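Local coordinates for ectoine dioxygenase (Sphingopyxis alaskensis, PDB 4MHR), which catalyses the iron(II)- and 2-oxoglutarate-dependent hydroxylation of L-ectoine to 5-hydroxyectoine, an osmolyte that helps cells survive osmotic stress, at residues Q10-P14 with R24-D28; L170-L176 with A265-Y271. All blocks are in the same frame, centred on the assembly; numbering follows the deposited sequence.

The two contacts lie in different parts of the chain and do not touch; their nearest atoms are about 8 Å apart. Interaction 1 is a surface contact. It joins the first modelled residues, which form no helix or strand, to the end of strand 23-25 and the loop after it. Interaction 2 is buried near the centre of the molecule and pairs two strands of the large antiparallel sheet of the cupin fold. The chemistry follows the place. In 10-14 with 24-28, a tyrosine hydroxyl, a water and charged side chains do most of the work. In 170-176 with 265-271, a ladder of backbone bonds is flanked by mainly apolar side chains.

Interaction 1 (Q10-P14 with R24-D28); sequences QDLYP and RPRLD
The hydroxyl of Tyr13 is gripped by two hydrogen bonds from 24-28. Its OH accepts from Leu27 N at 2.8 Å and donates to Asp28 OD2 at 2.7 Å. That carboxylate oxygen lies at the ring edge, yet the hydroxyl meets it from above the carboxylate plane, 44° out of it. Tyr13 CG stands beside the backbone N (chi1 -60°), and the OH reaches 24-28 although CB points away from it. Asp28 OD2 also accepts from Met167 N, and Asp28 OD1 forms a salt bridge with Arg166. A water joins the backbones, donating to Leu12 O at 3.0 Å and to Pro25 O at 2.7 Å. Pro14 crosses Arg24 at about a right angle, its CG over one guanidinium face, offset toward the rim and 3.5 Å from Arg24 CZ. Arg24 NH1 forms a salt bridge with Glu22. Asp11 OD2 accepts from Tyr13 N in an Asx turn and is also hydrogen-bonded to His159 NE2. A phenylalanine in place of Tyr13 would probably leave Leu27 N without its acceptor and Asp28 OD2 with one donor fewer. The buried Tyr13 ring is edge-to-face with Phe155 of helix 154-162 and meets Tyr196 of strand 195-197, which pairs with strand 23-25.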
ATOM      1  N   GLN A  10     -20.798  13.411  -9.029  1.00 68.16           N
ATOM      2  CA  GLN A  10     -20.710  12.006  -9.548  1.00 64.40           C
ATOM      3  C   GLN A  10     -19.250  11.540  -9.786  1.00 54.34           C
ATOM      4  O   GLN A  10     -18.966  10.373  -9.588  1.00 49.81           O
ATOM      5  CB  GLN A  10     -21.548  11.830 -10.803  1.00 57.22           C
ATOM      6  N   ASP A  11     -18.354  12.416 -10.253  1.00 50.25           N
ATOM      7  CA  ASP A  11     -16.899  12.076 -10.311  1.00 43.77           C
ATOM      8  C   ASP A  11     -16.099  13.188  -9.727  1.00 38.64           C
ATOM      9  O   ASP A  11     -15.773  14.143 -10.390  1.00 37.51           O
ATOM     10  CB  ASP A  11     -16.376  11.669 -11.723  1.00 40.04           C
ATOM     11  CG  ASP A  11     -14.928  11.043 -11.708  1.00 48.54           C
ATOM     12  OD1 ASP A  11     -14.477  10.584 -12.785  1.00 47.20           O
ATOM     13  OD2 ASP A  11     -14.235  10.964 -10.642  1.00 37.95           O
ATOM     14  N   LEU A  12     -15.694  12.999  -8.464  1.00 34.02           N
ATOM     15  CA  LEU A  12     -14.859  13.983  -7.747  1.00 31.96           C
ATOM     16  C   LEU A  12     -13.449  14.038  -8.259  1.00 31.75           C
ATOM     17  O   LEU A  12     -12.719  15.031  -8.090  1.00 34.52           O
ATOM     18  CB  LEU A  12     -14.880  13.642  -6.244  1.00 31.41           C
ATOM     19  CG  LEU A  12     -16.068  14.217  -5.467  1.00 35.91           C
ATOM     20  CD1 LEU A  12     -17.435  13.896  -6.002  1.00 47.64           C
ATOM     21  CD2 LEU A  12     -15.976  13.719  -4.033  1.00 40.81           C
ATOM     22  N   TYR A  13     -13.033  12.938  -8.876  1.00 28.93           N
ATOM     23  CA  TYR A  13     -11.641  12.816  -9.299  1.00 28.21           C
ATOM     24  C   TYR A  13     -11.443  12.291 -10.773  1.00 31.71           C
ATOM     25  O   TYR A  13     -10.853  11.212 -10.984  1.00 30.73           O
ATOM     26  CB  TYR A  13     -10.978  11.850  -8.260  1.00 26.28           C
ATOM     27  CG  TYR A  13     -11.016  12.331  -6.870  1.00 26.68           C
ATOM     28  CD1 TYR A  13     -10.299  13.433  -6.498  1.00 26.76           C
ATOM     29  CD2 TYR A  13     -11.737  11.659  -5.875  1.00 27.64           C
ATOM     30  CE1 TYR A  13     -10.335  13.916  -5.217  1.00 30.56           C
ATOM     31  CE2 TYR A  13     -11.721  12.117  -4.555  1.00 29.07           C
ATOM     32  CZ  TYR A  13     -11.003  13.225  -4.226  1.00 31.19           C
ATOM     33  OH  TYR A  13     -10.941  13.703  -2.920  1.00 25.29           O
ATOM     34  N   PRO A  14     -11.900  13.058 -11.804  1.00 37.28           N
ATOM     35  CA  PRO A  14     -11.738  12.628 -13.237  1.00 36.42           C
ATOM     36  C   PRO A  14     -10.321  12.544 -13.678  1.00 32.62           C
ATOM     37  O   PRO A  14      -9.544  13.423 -13.354  1.00 33.45           O
ATOM     38  CB  PRO A  14     -12.458  13.726 -14.024  1.00 39.24           C
ATOM     39  CG  PRO A  14     -12.455  14.904 -13.125  1.00 41.80           C
ATOM     40  CD  PRO A  14     -12.462  14.408 -11.696  1.00 41.09           C
ATOM     41  N   ARG A  24      -5.475  18.769  -9.212  1.00 33.45           N
ATOM     42  CA  ARG A  24      -6.780  19.098  -8.613  1.00 36.56           C
ATOM     43  C   ARG A  24      -6.745  18.901  -7.113  1.00 38.19           C
ATOM     44  O   ARG A  24      -5.872  18.208  -6.601  1.00 36.04           O
ATOM     45  CB  ARG A  24      -7.825  18.186  -9.201  1.00 39.17           C
ATOM     46  CG  ARG A  24      -8.077  18.506 -10.669  1.00 44.65           C
ATOM     47  CD  ARG A  24      -8.893  17.463 -11.363  1.00 47.49           C
ATOM     48  NE  ARG A  24     -10.256  17.505 -10.861  1.00 59.97           N
ATOM     49  CZ  ARG A  24     -11.337  17.882 -11.553  1.00 55.96           C
ATOM     50  NH1 ARG A  24     -11.257  18.205 -12.832  1.00 46.83           N
ATOM     51  NH2 ARG A  24     -12.520  17.863 -10.953  1.00 53.45           N
ATOM     52  N   PRO A  25      -7.655  19.554  -6.398  1.00 36.00           N
ATOM     53  CA  PRO A  25      -7.646  19.422  -4.959  1.00 32.50           C
ATOM     54  C   PRO A  25      -8.203  18.056  -4.458  1.00 30.96           C
ATOM     55  O   PRO A  25      -9.073  17.403  -5.093  1.00 32.04           O
ATOM     56  CB  PRO A  25      -8.543  20.555  -4.516  1.00 36.18           C
ATOM     57  CG  PRO A  25      -9.493  20.746  -5.640  1.00 37.02           C
ATOM     58  CD  PRO A  25      -8.670  20.526  -6.857  1.00 36.45           C
ATOM     59  N   ARG A  26      -7.644  17.615  -3.339  1.00 29.62           N
ATOM     60  CA  ARG A  26      -8.202  16.532  -2.570  1.00 24.62           C
ATOM     61  C   ARG A  26      -9.471  17.132  -1.989  1.00 26.48           C
ATOM     62  O   ARG A  26      -9.543  18.261  -1.425  1.00 23.87           O
ATOM     63  CB  ARG A  26      -7.225  16.075  -1.472  1.00 29.41           C
ATOM     64  CG  ARG A  26      -7.817  15.010  -0.532  1.00 27.22           C
ATOM     65  CD  ARG A  26      -6.782  14.495   0.443  1.00 27.89           C
ATOM     66  NE  ARG A  26      -7.232  13.301   1.115  1.00 23.06           N
ATOM     67  CZ  ARG A  26      -6.611  12.115   1.148  1.00 24.98           C
ATOM     68  NH1 ARG A  26      -5.477  11.854   0.490  1.00 23.23           N
ATOM     69  NH2 ARG A  26      -7.155  11.143   1.886  1.00 23.16           N
ATOM     70  N   LEU A  27     -10.493  16.336  -2.082  1.00 24.33           N
ATOM     71  CA  LEU A  27     -11.798  16.729  -1.521  1.00 28.90           C
ATOM     72  C   LEU A  27     -12.276  15.818  -0.368  1.00 26.12           C
ATOM     73  O   LEU A  27     -13.408  15.874   0.024  1.00 29.95           O
ATOM     74  CB  LEU A  27     -12.786  16.682  -2.634  1.00 24.55           C
ATOM     75  CG  LEU A  27     -12.432  17.633  -3.797  1.00 24.95           C
ATOM     76  CD1 LEU A  27     -13.442  17.377  -4.931  1.00 28.98           C
ATOM     77  CD2 LEU A  27     -12.481  19.094  -3.360  1.00 26.26           C
ATOM     78  N   ASP A  28     -11.391  14.972   0.141  1.00 26.11           N
ATOM     79  CA  ASP A  28     -11.681  14.032   1.245  1.00 23.86           C
ATOM     80  C   ASP A  28     -10.743  14.324   2.419  1.00 23.27           C
ATOM     81  O   ASP A  28      -9.642  14.776   2.205  1.00 21.96           O
ATOM     82  CB  ASP A  28     -11.370  12.601   0.774  1.00 23.90           C
ATOM     83  CG  ASP A  28     -12.417  12.068  -0.178  1.00 26.68           C
ATOM     84  OD1 ASP A  28     -13.572  11.887   0.290  1.00 23.74           O
ATOM     85  OD2 ASP A  28     -12.069  11.822  -1.361  1.00 25.91           O
TER
HETATM   86  O   HOH W   1     -10.636  17.021  -7.308  1.00 40.65           O

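Interaction 2 (L170-L176 with A265-Y271); sequences LSMSVLL and ANAFLVY
The Tyr271 and Phe268 rings each meet the partner strand obliquely, on opposite faces of the sheet. Met172 crosses Tyr271 at about a right angle in a Met-aromatic contact: its SD is 4.9 Å from the ring centroid, and its CE comes to 3.5 Å from Tyr271 CE2. With Met172 CG beside its backbone N (chi1 -48°), the extended side chain runs past the ring. Leu170 CD1 touches the same ring at CD2, 4.1 Å away. Helix 117-127 packs on Leu170, Met172 and Tyr271, and the Tyr271 hydroxyl is hydrogen-bonded to Ala114 O. On the other face, Phe268 CG anti to the backbone N (chi1 179°) lays the ring's CE1 and CZ against Ser171, whose CB lies 3.4 Å from Phe268 CE1. The ring also touches Gln135, which binds L-ectoine, and the iron ligand Asp154. Val270 CG2 is 3.7 Å from Ser171 OG and rests on Trp158, important for ectoine stabilization. Seven backbone hydrogen bonds join the antiparallel strands, from Leu170 with Tyr271 to Leu176 N with Ala265 O. The straightest is Met172 N to Leu269 O, at 2.8 Å and 175°. The ladder satisfies backbone groups facing the partner strand; outward ones of Ser171 and Ser173 pair with strand 244-248, and Asn266 with Asn139 of strand 131-141. The face with Leu170, Met172 and Tyr271 is mainly apolar; the other adjoins the iron and ectoine site.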
ATOM      1  N   LEU A 170      -6.012   3.049   2.673  1.00 21.50           N
ATOM      2  CA  LEU A 170      -4.590   3.167   2.918  1.00 26.03           C
ATOM      3  C   LEU A 170      -3.852   1.869   2.729  1.00 27.48           C
ATOM      4  O   LEU A 170      -4.462   0.743   2.789  1.00 26.38           O
ATOM      5  CB  LEU A 170      -4.327   3.687   4.288  1.00 30.27           C
ATOM      6  CG  LEU A 170      -4.804   2.907   5.461  1.00 31.18           C
ATOM      7  CD1 LEU A 170      -3.831   1.824   5.843  1.00 36.71           C
ATOM      8  CD2 LEU A 170      -4.821   3.858   6.629  1.00 41.05           C
ATOM      9  N   SER A 171      -2.552   1.999   2.486  1.00 22.51           N
ATOM     10  CA  SER A 171      -1.703   0.809   2.344  1.00 23.25           C
ATOM     11  C   SER A 171      -0.765   0.660   3.503  1.00 26.36           C
ATOM     12  O   SER A 171      -0.266   1.668   4.086  1.00 24.58           O
ATOM     13  CB  SER A 171      -0.885   0.909   1.073  1.00 26.37           C
ATOM     14  OG  SER A 171      -1.807   1.062  -0.003  1.00 28.02           O
ATOM     15  N   MET A 172      -0.579  -0.569   3.921  1.00 21.11           N
ATOM     16  CA  MET A 172       0.517  -0.880   4.837  1.00 26.66           C
ATOM     17  C   MET A 172       1.562  -1.856   4.260  1.00 28.60           C
ATOM     18  O   MET A 172       1.203  -2.937   3.754  1.00 29.54           O
ATOM     19  CB  MET A 172      -0.027  -1.478   6.082  1.00 27.99           C
ATOM     20  CG  MET A 172      -1.152  -0.729   6.651  1.00 26.81           C
ATOM     21  SD  MET A 172      -1.327  -1.103   8.391  1.00 32.06           S
ATOM     22  CE  MET A 172      -2.906  -0.371   8.617  1.00 25.25           C
ATOM     23  N   SER A 173       2.850  -1.468   4.306  1.00 29.39           N
ATOM     24  CA  SER A 173       3.960  -2.303   3.851  1.00 26.46           C
ATOM     25  C   SER A 173       4.673  -2.833   5.084  1.00 28.02           C
ATOM     26  O   SER A 173       5.230  -2.055   5.853  1.00 29.08           O
ATOM     27  CB  SER A 173       4.892  -1.519   2.918  1.00 29.23           C
ATOM     28  OG  SER A 173       5.955  -2.388   2.496  1.00 33.70           O
ATOM     29  N   VAL A 174       4.563  -4.135   5.366  1.00 25.14           N
ATOM     30  CA  VAL A 174       5.298  -4.752   6.488  1.00 25.80           C
ATOM     31  C   VAL A 174       6.599  -5.307   5.923  1.00 26.45           C
ATOM     32  O   VAL A 174       6.576  -6.234   5.089  1.00 27.65           O
ATOM     33  CB  VAL A 174       4.494  -5.927   7.041  1.00 26.51           C
ATOM     34  CG1 VAL A 174       5.179  -6.608   8.193  1.00 30.29           C
ATOM     35  CG2 VAL A 174       3.111  -5.515   7.348  1.00 27.30           C
ATOM     36  N   LEU A 175       7.713  -4.717   6.319  1.00 25.47           N
ATOM     37  CA  LEU A 175       9.032  -5.104   5.767  1.00 29.14           C
ATOM     38  C   LEU A 175       9.468  -6.486   6.284  1.00 28.65           C
ATOM     39  O   LEU A 175       9.345  -6.784   7.457  1.00 26.34           O
ATOM     40  CB  LEU A 175      10.108  -4.094   6.086  1.00 28.39           C
ATOM     41  CG  LEU A 175       9.800  -2.654   5.735  1.00 33.54           C
ATOM     42  CD1 LEU A 175      11.050  -1.850   6.061  1.00 33.73           C
ATOM     43  CD2 LEU A 175       9.392  -2.464   4.295  1.00 38.16           C
ATOM     44  N   LEU A 176       9.841  -7.357   5.364  1.00 28.75           N
ATOM     45  CA  LEU A 176      10.248  -8.745   5.699  1.00 30.69           C
ATOM     46  C   LEU A 176      11.712  -8.989   5.420  1.00 34.37           C
ATOM     47  O   LEU A 176      12.264  -9.974   5.851  1.00 35.18           O
ATOM     48  CB  LEU A 176       9.433  -9.740   4.932  1.00 30.84           C
ATOM     49  CG  LEU A 176       7.916  -9.724   5.230  1.00 33.71           C
ATOM     50  CD1 LEU A 176       7.167 -10.556   4.229  1.00 33.80           C
ATOM     51  CD2 LEU A 176       7.641 -10.251   6.600  1.00 36.85           C
ATOM     52  N   ALA A 265      11.737  -7.447   0.373  1.00 32.51           N
ATOM     53  CA  ALA A 265      10.557  -8.281   0.453  1.00 26.71           C
ATOM     54  C   ALA A 265       9.586  -7.619   1.473  1.00 29.09           C
ATOM     55  O   ALA A 265       9.998  -7.202   2.550  1.00 29.77           O
ATOM     56  CB  ALA A 265      10.946  -9.699   0.899  1.00 25.69           C
ATOM     57  N   ASN A 266       8.315  -7.552   1.118  1.00 25.02           N
ATOM     58  CA  ASN A 266       7.318  -7.012   1.978  1.00 26.93           C
ATOM     59  C   ASN A 266       6.010  -7.651   1.704  1.00 30.64           C
ATOM     60  O   ASN A 266       5.798  -8.240   0.589  1.00 31.33           O
ATOM     61  CB  ASN A 266       7.213  -5.513   1.778  1.00 33.39           C
ATOM     62  CG  ASN A 266       6.501  -5.151   0.508  1.00 37.13           C
ATOM     63  OD1 ASN A 266       6.804  -5.669  -0.541  1.00 45.46           O
ATOM     64  ND2 ASN A 266       5.493  -4.312   0.616  1.00 43.79           N
ATOM     65  N   ALA A 267       5.160  -7.596   2.733  1.00 25.19           N
ATOM     66  CA  ALA A 267       3.750  -7.875   2.613  1.00 27.88           C
ATOM     67  C   ALA A 267       3.007  -6.523   2.552  1.00 29.95           C
ATOM     68  O   ALA A 267       3.140  -5.687   3.453  1.00 29.01           O
ATOM     69  CB  ALA A 267       3.318  -8.697   3.818  1.00 27.91           C
ATOM     70  N   PHE A 268       2.219  -6.320   1.509  1.00 26.07           N
ATOM     71  CA  PHE A 268       1.514  -5.098   1.233  1.00 26.17           C
ATOM     72  C   PHE A 268       0.024  -5.372   1.466  1.00 30.49           C
ATOM     73  O   PHE A 268      -0.554  -6.201   0.762  1.00 29.71           O
ATOM     74  CB  PHE A 268       1.812  -4.734  -0.216  1.00 30.23           C
ATOM     75  CG  PHE A 268       1.166  -3.494  -0.726  1.00 44.19           C
ATOM     76  CD1 PHE A 268       1.654  -2.240  -0.356  1.00 48.87           C
ATOM     77  CD2 PHE A 268       0.172  -3.561  -1.738  1.00 53.27           C
ATOM     78  CE1 PHE A 268       1.091  -1.086  -0.892  1.00 51.66           C
ATOM     79  CE2 PHE A 268      -0.370  -2.397  -2.284  1.00 59.79           C
ATOM     80  CZ  PHE A 268       0.077  -1.147  -1.842  1.00 49.29           C
ATOM     81  N   LEU A 269      -0.588  -4.660   2.409  1.00 24.60           N
ATOM     82  CA  LEU A 269      -2.022  -4.803   2.725  1.00 27.39           C
ATOM     83  C   LEU A 269      -2.748  -3.500   2.440  1.00 27.17           C
ATOM     84  O   LEU A 269      -2.331  -2.476   2.957  1.00 25.69           O
ATOM     85  CB  LEU A 269      -2.168  -5.179   4.183  1.00 26.87           C
ATOM     86  CG  LEU A 269      -1.445  -6.448   4.642  1.00 30.84           C
ATOM     87  CD1 LEU A 269      -1.477  -6.626   6.144  1.00 34.49           C
ATOM     88  CD2 LEU A 269      -2.118  -7.659   3.993  1.00 38.96           C
ATOM     89  N   VAL A 270      -3.780  -3.519   1.597  1.00 24.12           N
ATOM     90  CA  VAL A 270      -4.587  -2.358   1.356  1.00 24.63           C
ATOM     91  C   VAL A 270      -5.903  -2.463   2.108  1.00 25.55           C
ATOM     92  O   VAL A 270      -6.744  -3.334   1.824  1.00 26.91           O
ATOM     93  CB  VAL A 270      -4.844  -2.125  -0.147  1.00 26.57           C
ATOM     94  CG1 VAL A 270      -5.655  -0.849  -0.378  1.00 26.69           C
ATOM     95  CG2 VAL A 270      -3.524  -2.077  -0.929  1.00 28.88           C
ATOM     96  N   TYR A 271      -6.110  -1.518   3.026  1.00 24.82           N
ATOM     97  CA  TYR A 271      -7.360  -1.418   3.823  1.00 24.09           C
ATOM     98  C   TYR A 271      -8.228  -0.364   3.181  1.00 23.54           C
ATOM     99  O   TYR A 271      -7.770   0.749   2.877  1.00 25.32           O
ATOM    100  CB  TYR A 271      -7.019  -1.064   5.278  1.00 23.91           C
ATOM    101  CG  TYR A 271      -6.246  -2.074   6.045  1.00 24.20           C
ATOM    102  CD1 TYR A 271      -6.901  -3.047   6.835  1.00 26.00           C
ATOM    103  CD2 TYR A 271      -4.865  -2.116   5.998  1.00 27.35           C
ATOM    104  CE1 TYR A 271      -6.162  -3.990   7.585  1.00 27.37           C
ATOM    105  CE2 TYR A 271      -4.130  -3.082   6.716  1.00 26.19           C
ATOM    106  CZ  TYR A 271      -4.796  -4.036   7.466  1.00 27.08           C
ATOM    107  OH  TYR A 271      -4.085  -4.952   8.179  1.00 27.98           O
TER